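Local coordinates for exodeoxyribonuclease III (Methanosarcina mazei, PDB 5J8N), which probably cleaves DNA at abasic sites and trims double-stranded DNA from its 3' ends, as a magnesium-dependent AP endonuclease of the exonuclease III family, at residues N58-G70 with E89-D101. The protein carries 3 engineered substitutions. Sequence-based numbering, arbitrary orientation.
Sequences NYFVSAEQNGYSG and EVFDREGRFLRTD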
ATOM      1  N   ASN A  58      10.850  11.339   7.461  1.00 17.54           N
ATOM      2  CA  ASN A  58      10.244  10.019   7.574  1.00 16.81           C
ATOM      3  C   ASN A  58       9.334   9.920   8.784  1.00 14.07           C
ATOM      4  O   ASN A  58       9.582  10.592   9.791  1.00 14.53           O
ATOM      5  CB  ASN A  58      11.327   8.926   7.635  1.00 19.43           C
ATOM      6  CG  ASN A  58      12.050   8.883   8.951  1.00 21.25           C
ATOM      7  OD1 ASN A  58      11.630   8.181   9.876  1.00 28.19           O
ATOM      8  ND2 ASN A  58      13.104   9.689   9.089  1.00 30.89           N
ATOM      9  N   TYR A  59       8.301   9.091   8.624  1.00 13.42           N
ATOM     10  CA  TYR A  59       7.244   8.941   9.656  1.00 12.56           C
ATOM     11  C   TYR A  59       6.845   7.498   9.710  1.00 12.20           C
ATOM     12  O   TYR A  59       6.612   6.892   8.662  1.00 14.36           O
ATOM     13  CB  TYR A  59       6.023   9.823   9.330  1.00 16.15           C
ATOM     14  CG  TYR A  59       6.462  11.258   9.085  1.00 15.16           C
ATOM     15  CD1 TYR A  59       6.717  12.097  10.139  1.00 16.03           C
ATOM     16  CD2 TYR A  59       6.702  11.707   7.796  1.00 15.02           C
ATOM     17  CE1 TYR A  59       7.188  13.391   9.909  1.00 17.47           C
ATOM     18  CE2 TYR A  59       7.168  12.959   7.590  1.00 13.91           C
ATOM     19  CZ  TYR A  59       7.393  13.790   8.599  1.00 15.20           C
ATOM     20  OH  TYR A  59       7.926  15.053   8.393  1.00 17.06           O
ATOM     21  N   PHE A  60       6.750   6.916  10.901  1.00 14.00           N
ATOM     22  CA  PHE A  60       6.442   5.503  11.052  1.00 12.91           C
ATOM     23  C   PHE A  60       5.385   5.301  12.103  1.00 13.78           C
ATOM     24  O   PHE A  60       5.340   6.090  13.110  1.00 17.00           O
ATOM     25  CB  PHE A  60       7.699   4.706  11.496  1.00 14.29           C
ATOM     26  CG  PHE A  60       8.638   4.399  10.362  1.00 15.40           C
ATOM     27  CD1 PHE A  60       9.574   5.343   9.948  1.00 20.27           C
ATOM     28  CD2 PHE A  60       8.483   3.212   9.632  1.00 15.74           C
ATOM     29  CE1 PHE A  60      10.425   5.033   8.849  1.00 17.91           C
ATOM     30  CE2 PHE A  60       9.327   2.886   8.563  1.00 17.20           C
ATOM     31  CZ  PHE A  60      10.298   3.813   8.180  1.00 17.66           C
ATOM     32  N   VAL A  61       4.616   4.235  11.942  1.00 13.64           N
ATOM     33  CA  VAL A  61       3.709   3.789  13.025  1.00 15.24           C
ATOM     34  C   VAL A  61       3.996   2.319  13.240  1.00 16.72           C
ATOM     35  O   VAL A  61       4.210   1.549  12.271  1.00 14.73           O
ATOM     36  CB  VAL A  61       2.239   4.065  12.694  1.00 18.20           C
ATOM     37  CG1 VAL A  61       1.757   3.310  11.540  1.00 20.25           C
ATOM     38  CG2 VAL A  61       1.337   3.792  13.951  1.00 19.66           C
ATOM     39  N   SER A  62       4.064   1.962  14.505  1.00 16.16           N
ATOM     40  CA  SER A  62       4.251   0.579  14.956  1.00 16.12           C
ATOM     41  C   SER A  62       2.974   0.011  15.550  1.00 15.39           C
ATOM     42  O   SER A  62       2.185   0.744  16.211  1.00 17.67           O
ATOM     43  CB  SER A  62       5.289   0.510  16.058  1.00 18.88           C
ATOM     44  OG  SER A  62       6.653   0.430  15.617  1.00 24.77           O
ATOM     45  N   ALA A  63       2.787  -1.296  15.375  1.00 15.17           N
ATOM     46  CA  ALA A  63       1.759  -2.011  16.079  1.00 17.37           C
ATOM     47  C   ALA A  63       2.101  -2.131  17.531  1.00 18.61           C
ATOM     48  O   ALA A  63       3.265  -2.019  17.923  1.00 19.54           O
ATOM     49  CB  ALA A  63       1.587  -3.407  15.487  1.00 17.12           C
ATOM     50  N   GLU A  64       1.089  -2.385  18.374  1.00 17.93           N
ATOM     51  CA  GLU A  64       1.343  -2.750  19.758  1.00 20.77           C
ATOM     52  C   GLU A  64       2.063  -4.080  19.882  1.00 21.88           C
ATOM     53  O   GLU A  64       2.973  -4.202  20.666  1.00 23.81           O
ATOM     54  CB  GLU A  64       0.019  -2.782  20.555  1.00 23.83           C
ATOM     55  CG  GLU A  64      -0.610  -1.399  20.697  1.00 31.01           C
ATOM     56  CD  GLU A  64      -1.751  -1.328  21.720  1.00 42.88           C
ATOM     57  OE1 GLU A  64      -2.381  -2.371  22.040  1.00 37.24           O
ATOM     58  OE2 GLU A  64      -2.023  -0.197  22.184  1.00 49.68           O
ATOM     59  N   GLN A  65       1.667  -5.039  19.053  1.00 19.69           N
ATOM     60  CA  GLN A  65       2.335  -6.333  19.015  1.00 20.52           C
ATOM     61  C   GLN A  65       3.741  -6.155  18.387  1.00 18.31           C
ATOM     62  O   GLN A  65       3.885  -5.571  17.333  1.00 19.00           O
ATOM     63  CB  GLN A  65       1.476  -7.316  18.230  1.00 22.78           C
ATOM     64  CG  GLN A  65       2.092  -8.700  18.119  1.00 26.09           C
ATOM     65  CD  GLN A  65       1.286  -9.614  17.233  1.00 35.04           C
ATOM     66  OE1 GLN A  65       0.071  -9.439  17.064  1.00 40.19           O
ATOM     67  NE2 GLN A  65       1.957 -10.586  16.638  1.00 37.72           N
ATOM     68  N   ASN A  66       4.759  -6.677  19.056  1.00 23.09           N
ATOM     69  CA  ASN A  66       6.113  -6.559  18.532  1.00 20.13           C
ATOM     70  C   ASN A  66       6.333  -7.491  17.337  1.00 19.03           C
ATOM     71  O   ASN A  66       5.759  -8.587  17.293  1.00 21.42           O
ATOM     72  CB  ASN A  66       7.115  -6.905  19.609  1.00 24.84           C
ATOM     73  CG  ASN A  66       6.938  -6.043  20.824  1.00 29.32           C
ATOM     74  OD1 ASN A  66       6.786  -4.825  20.692  1.00 33.57           O
ATOM     75  ND2 ASN A  66       6.922  -6.657  22.010  1.00 28.49           N
ATOM     76  N   GLY A  67       7.098  -7.043  16.350  1.00 17.95           N
ATOM     77  CA  GLY A  67       7.394  -7.810  15.152  1.00 16.86           C
ATOM     78  C   GLY A  67       6.231  -8.006  14.186  1.00 16.53           C
ATOM     79  O   GLY A  67       6.129  -9.025  13.453  1.00 18.09           O
ATOM     80  N   TYR A  68       5.310  -7.047  14.157  1.00 15.58           N
ATOM     81  CA  TYR A  68       4.062  -7.232  13.464  1.00 15.05           C
ATOM     82  C   TYR A  68       3.659  -5.982  12.752  1.00 12.98           C
ATOM     83  O   TYR A  68       3.718  -4.920  13.348  1.00 14.36           O
ATOM     84  CB  TYR A  68       3.002  -7.576  14.526  1.00 16.86           C
ATOM     85  CG  TYR A  68       1.624  -7.887  13.996  1.00 15.50           C
ATOM     86  CD1 TYR A  68       1.398  -9.061  13.289  1.00 17.27           C
ATOM     87  CD2 TYR A  68       0.565  -7.015  14.206  1.00 18.41           C
ATOM     88  CE1 TYR A  68       0.145  -9.355  12.759  1.00 20.67           C
ATOM     89  CE2 TYR A  68      -0.678  -7.330  13.725  1.00 18.03           C
ATOM     90  CZ  TYR A  68      -0.887  -8.494  13.039  1.00 21.19           C
ATOM     91  OH  TYR A  68      -2.157  -8.794  12.586  1.00 22.87           O
ATOM     92  N   SER A  69       3.155  -6.109  11.537  1.00 12.96           N
ATOM     93  CA  SER A  69       2.521  -5.004  10.840  1.00 12.97           C
ATOM     94  C   SER A  69       3.471  -3.794  10.799  1.00 13.79           C
ATOM     95  O   SER A  69       4.680  -3.976  10.636  1.00 13.77           O
ATOM     96  CB  SER A  69       1.169  -4.738  11.526  1.00 12.28           C
ATOM     97  OG  SER A  69       0.451  -3.712  10.827  1.00 12.86           O
ATOM     98  N   GLY A  70       2.976  -2.570  10.923  1.00 12.55           N
ATOM     99  CA  GLY A  70       3.788  -1.350  10.876  1.00 13.30           C
ATOM    100  C   GLY A  70       3.894  -0.804   9.474  1.00 12.92           C
ATOM    101  O   GLY A  70       4.029  -1.545   8.477  1.00 11.88           O
ATOM    102  N   GLU A  89      -9.632   2.648  17.941  1.00 16.22           N
ATOM    103  CA  GLU A  89      -8.536   1.973  18.694  1.00 18.60           C
ATOM    104  C   GLU A  89      -8.290   0.554  18.197  1.00 18.34           C
ATOM    105  O   GLU A  89      -7.120   0.138  18.055  1.00 18.08           O
ATOM    106  CB  GLU A  89      -8.817   1.981  20.207  1.00 21.71           C
ATOM    107  CG  GLU A  89      -7.638   1.477  21.066  1.00 28.74           C
ATOM    108  CD  GLU A  89      -7.572  -0.062  21.204  1.00 48.57           C
ATOM    109  OE1 GLU A  89      -8.639  -0.726  21.208  1.00 51.52           O
ATOM    110  OE2 GLU A  89      -6.447  -0.610  21.324  1.00 50.56           O
ATOM    111  N   VAL A  90      -9.338  -0.215  17.937  1.00 17.66           N
ATOM    112  CA  VAL A  90      -9.144  -1.626  17.618  0.66 17.46           C
ATOM    113  C   VAL A  90      -8.408  -1.766  16.281  1.00 16.85           C
ATOM    114  O   VAL A  90      -7.730  -2.800  16.053  1.00 18.18           O
ATOM    115  CB  VAL A  90     -10.497  -2.390  17.626  0.66 17.29           C
ATOM    116  CG1 VAL A  90     -11.372  -1.958  16.443  0.66 16.24           C
ATOM    117  CG2 VAL A  90     -10.275  -3.881  17.639  0.66 22.89           C
ATOM    118  N   PHE A  91      -8.427  -0.744  15.418  1.00 15.39           N
ATOM    119  CA  PHE A  91      -7.622  -0.768  14.202  1.00 15.81           C
ATOM    120  C   PHE A  91      -6.309  -0.025  14.391  1.00 15.86           C
ATOM    121  O   PHE A  91      -5.222  -0.497  13.909  1.00 15.62           O
ATOM    122  CB  PHE A  91      -8.419  -0.155  13.010  1.00 15.73           C
ATOM    123  CG  PHE A  91      -9.720  -0.858  12.760  1.00 16.15           C
ATOM    124  CD1 PHE A  91      -9.746  -2.250  12.631  1.00 16.96           C
ATOM    125  CD2 PHE A  91     -10.926  -0.171  12.702  1.00 16.33           C
ATOM    126  CE1 PHE A  91     -10.931  -2.931  12.435  1.00 17.30           C
ATOM    127  CE2 PHE A  91     -12.132  -0.868  12.543  1.00 18.24           C
ATOM    128  CZ  PHE A  91     -12.136  -2.262  12.411  1.00 19.55           C
ATOM    129  N   ASP A  92      -6.313   1.090  15.104  1.00 18.01           N
ATOM    130  CA  ASP A  92      -5.092   1.896  15.240  1.00 17.60           C
ATOM    131  C   ASP A  92      -4.020   1.085  15.976  1.00 18.28           C
ATOM    132  O   ASP A  92      -2.814   1.234  15.632  1.00 18.98           O
ATOM    133  CB  ASP A  92      -5.371   3.231  15.988  1.00 20.11           C
ATOM    134  CG  ASP A  92      -6.315   4.164  15.216  1.00 22.34           C
ATOM    135  OD1 ASP A  92      -6.699   3.861  14.119  1.00 22.18           O
ATOM    136  OD2 ASP A  92      -6.673   5.181  15.817  1.00 31.52           O
ATOM    137  N   ARG A  93      -4.405   0.195  16.874  0.57 16.96           N
ATOM    138  CA  ARG A  93      -3.435  -0.507  17.708  0.57 17.67           C
ATOM    139  C   ARG A  93      -2.617  -1.527  16.881  0.57 17.15           C
ATOM    140  O   ARG A  93      -1.649  -2.101  17.392  0.57 17.78           O
ATOM    141  CB  ARG A  93      -4.121  -1.204  18.886  0.57 18.29           C
ATOM    142  CG  ARG A  93      -4.707  -2.602  18.607  0.57 19.99           C
ATOM    143  CD  ARG A  93      -5.087  -3.398  19.908  0.57 30.22           C
ATOM    144  NE  ARG A  93      -6.370  -2.998  20.487  0.57 32.48           N
ATOM    145  CZ  ARG A  93      -7.399  -3.816  20.738  0.57 29.84           C
ATOM    146  NH1 ARG A  93      -7.335  -5.111  20.469  0.57 33.84           N
ATOM    147  NH2 ARG A  93      -8.508  -3.328  21.267  0.57 31.68           N
ATOM    148  N   GLU A  94      -3.012  -1.769  15.640  1.00 14.92           N
ATOM    149  CA  GLU A  94      -2.255  -2.690  14.785  1.00 15.19           C
ATOM    150  C   GLU A  94      -1.288  -1.976  13.858  1.00 15.52           C
ATOM    151  O   GLU A  94      -0.569  -2.629  13.107  1.00 14.53           O
ATOM    152  CB  GLU A  94      -3.203  -3.591  14.005  1.00 16.68           C
ATOM    153  CG  GLU A  94      -3.941  -4.554  14.941  1.00 16.68           C
ATOM    154  CD  GLU A  94      -4.496  -5.794  14.236  1.00 17.94           C
ATOM    155  OE1 GLU A  94      -4.310  -5.995  13.010  1.00 18.48           O
ATOM    156  OE2 GLU A  94      -5.230  -6.554  14.949  1.00 19.86           O
ATOM    157  N   GLY A  95      -1.213  -0.661  13.918  1.00 13.99           N
ATOM    158  CA  GLY A  95      -0.176   0.074  13.174  1.00 13.64           C
ATOM    159  C   GLY A  95      -0.181  -0.151  11.693  1.00 13.96           C
ATOM    160  O   GLY A  95       0.902  -0.294  11.060  1.00 13.54           O
ATOM    161  N   ARG A  96      -1.371  -0.066  11.100  1.00 12.87           N
ATOM    162  CA  ARG A  96      -1.583  -0.357   9.696  1.00 13.09           C
ATOM    163  C   ARG A  96      -1.851   0.849   8.836  1.00 11.36           C
ATOM    164  O   ARG A  96      -2.023   0.682   7.634  1.00 14.09           O
ATOM    165  CB  ARG A  96      -2.813  -1.282   9.551  1.00 17.53           C
ATOM    166  CG  ARG A  96      -2.629  -2.636  10.154  1.00 17.28           C
ATOM    167  CD  ARG A  96      -3.929  -3.429   9.973  1.00 16.88           C
ATOM    168  NE  ARG A  96      -3.633  -4.717  10.543  1.00 17.65           N
ATOM    169  CZ  ARG A  96      -2.939  -5.640   9.924  1.00 17.31           C
ATOM    170  NH1 ARG A  96      -2.552  -5.444   8.669  1.00 14.71           N
ATOM    171  NH2 ARG A  96      -2.660  -6.797  10.557  1.00 18.45           N
ATOM    172  N   PHE A  97      -1.914   2.055   9.416  1.00 12.81           N
ATOM    173  CA  PHE A  97      -2.477   3.203   8.722  1.00 12.05           C
ATOM    174  C   PHE A  97      -1.697   4.433   9.080  1.00 13.16           C
ATOM    175  O   PHE A  97      -1.574   4.798  10.251  1.00 14.19           O
ATOM    176  CB  PHE A  97      -3.943   3.343   9.133  1.00 13.19           C
ATOM    177  CG  PHE A  97      -4.680   4.463   8.490  1.00 14.04           C
ATOM    178  CD1 PHE A  97      -4.552   5.751   8.954  1.00 13.93           C
ATOM    179  CD2 PHE A  97      -5.561   4.189   7.422  1.00 15.69           C
ATOM    180  CE1 PHE A  97      -5.338   6.824   8.354  1.00 16.03           C
ATOM    181  CE2 PHE A  97      -6.328   5.226   6.850  1.00 16.86           C
ATOM    182  CZ  PHE A  97      -6.163   6.513   7.305  1.00 15.52           C
ATOM    183  N   LEU A  98      -1.202   5.092   8.053  1.00 11.75           N
ATOM    184  CA  LEU A  98      -0.460   6.348   8.257  1.00 12.55           C
ATOM    185  C   LEU A  98      -0.867   7.389   7.236  1.00 12.34           C
ATOM    186  O   LEU A  98      -0.714   7.166   6.009  1.00 12.53           O
ATOM    187  CB  LEU A  98       1.054   6.035   8.183  1.00 13.93           C
ATOM    188  CG  LEU A  98       1.978   7.225   8.316  1.00 16.62           C
ATOM    189  CD1 LEU A  98       1.821   7.785   9.649  1.00 18.79           C
ATOM    190  CD2 LEU A  98       3.446   6.775   8.094  1.00 20.47           C
ATOM    191  N   ARG A  99      -1.385   8.505   7.720  1.00 12.34           N
ATOM    192  CA  ARG A  99      -1.807   9.635   6.890  1.00 12.12           C
ATOM    193  C   ARG A  99      -0.783  10.736   6.925  1.00 13.18           C
ATOM    194  O   ARG A  99      -0.357  11.206   8.000  1.00 13.28           O
ATOM    195  CB  ARG A  99      -3.161  10.131   7.371  1.00 13.03           C
ATOM    196  CG  ARG A  99      -3.577  11.442   6.728  1.00 14.00           C
ATOM    197  CD  ARG A  99      -4.961  11.846   7.184  1.00 14.73           C
ATOM    198  NE  ARG A  99      -5.283  13.208   6.735  1.00 13.67           N
ATOM    199  CZ  ARG A  99      -6.382  13.826   7.062  1.00 15.82           C
ATOM    200  NH1 ARG A  99      -7.299  13.233   7.775  1.00 17.56           N
ATOM    201  NH2 ARG A  99      -6.553  15.080   6.647  1.00 16.72           N
ATOM    202  N   THR A 100      -0.390  11.203   5.744  1.00 12.73           N
ATOM    203  CA  THR A 100       0.445  12.392   5.607  1.00 12.00           C
ATOM    204  C   THR A 100      -0.205  13.292   4.561  1.00 13.30           C
ATOM    205  O   THR A 100      -0.393  12.855   3.419  1.00 13.46           O
ATOM    206  CB  THR A 100       1.899  12.023   5.177  1.00 14.00           C
ATOM    207  OG1 THR A 100       1.831  11.170   4.033  1.00 13.64           O
ATOM    208  CG2 THR A 100       2.634  11.308   6.304  1.00 14.66           C
ATOM    209  N   ASP A 101      -0.511  14.528   4.920  1.00 13.62           N
ATOM    210  CA  ASP A 101      -1.126  15.478   3.974  1.00 13.53           C
ATOM    211  C   ASP A 101      -0.032  16.275   3.336  1.00 17.34           C
ATOM    212  O   ASP A 101       0.879  16.751   4.040  1.00 16.91           O
ATOM    213  CB  ASP A 101      -2.107  16.419   4.677  1.00 15.81           C
ATOM    214  CG  ASP A 101      -3.321  15.697   5.238  1.00 16.62           C
ATOM    215  OD1 ASP A 101      -3.394  14.454   5.196  1.00 15.75           O
ATOM    216  OD2 ASP A 101      -4.233  16.418   5.648  1.00 18.16           O
TER
HETATM  217  O   HOH W   1      -4.860  -2.155  23.263  1.00 33.64           O
HETATM  218  O   HOH W   2      -0.979  -5.045  17.406  1.00 22.69           O
HETATM  219  O   HOH W   3      -3.524  -8.731  15.247  1.00 33.39           O
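At the rim of the two-sheet DNase I-like sandwich, the loop after strand 57-61 meets the helix-to-strand turn at 93-96, as Ala63 settles against Gly95, their CA atoms 4.1 Å apart. Gly95, ending a type I turn from Asp92, is the first residue to leave helical angles, with positive phi; a CB there would clash with Ala63 N. The carbonyls of Arg93 and Glu94 are each taken by a donor of 58-70: Glu64 N donates almost straight to Arg93 O at 2.9 Å, while chi1 of -176° swings Ser69 OG away from its own N to donate to Glu94 O at 2.7 Å, nearly in line with the C=O bond. Behind this seam the strands belong to different sheets, packing face to face; Leu98 CD2 lies 4.2 Å from Tyr59 CB, and Val61 CG1 packs over the carbonyls of Gly95 and Phe97. Near the predicted active-site Tyr111, Arg96 holds Glu94 OE1 side-on through NE and NH2, while Arg121 of helix 119-141 adds a salt bridge. The guanidinium stands nearly perpendicular to the Tyr68 ring (85°); NH2 makes a weak bond to Tyr68 OH at 2.9 Å. A leucine in place of Arg96 would probably leave Tyr111 O without its NH1 donor and Glu94 less firmly fixed. Farther out, water bridges Glu64 OE1 and Glu89 OE2, like charges 4.5 Å apart that Arg93, paired with Glu89 in the conformer given, probably offsets.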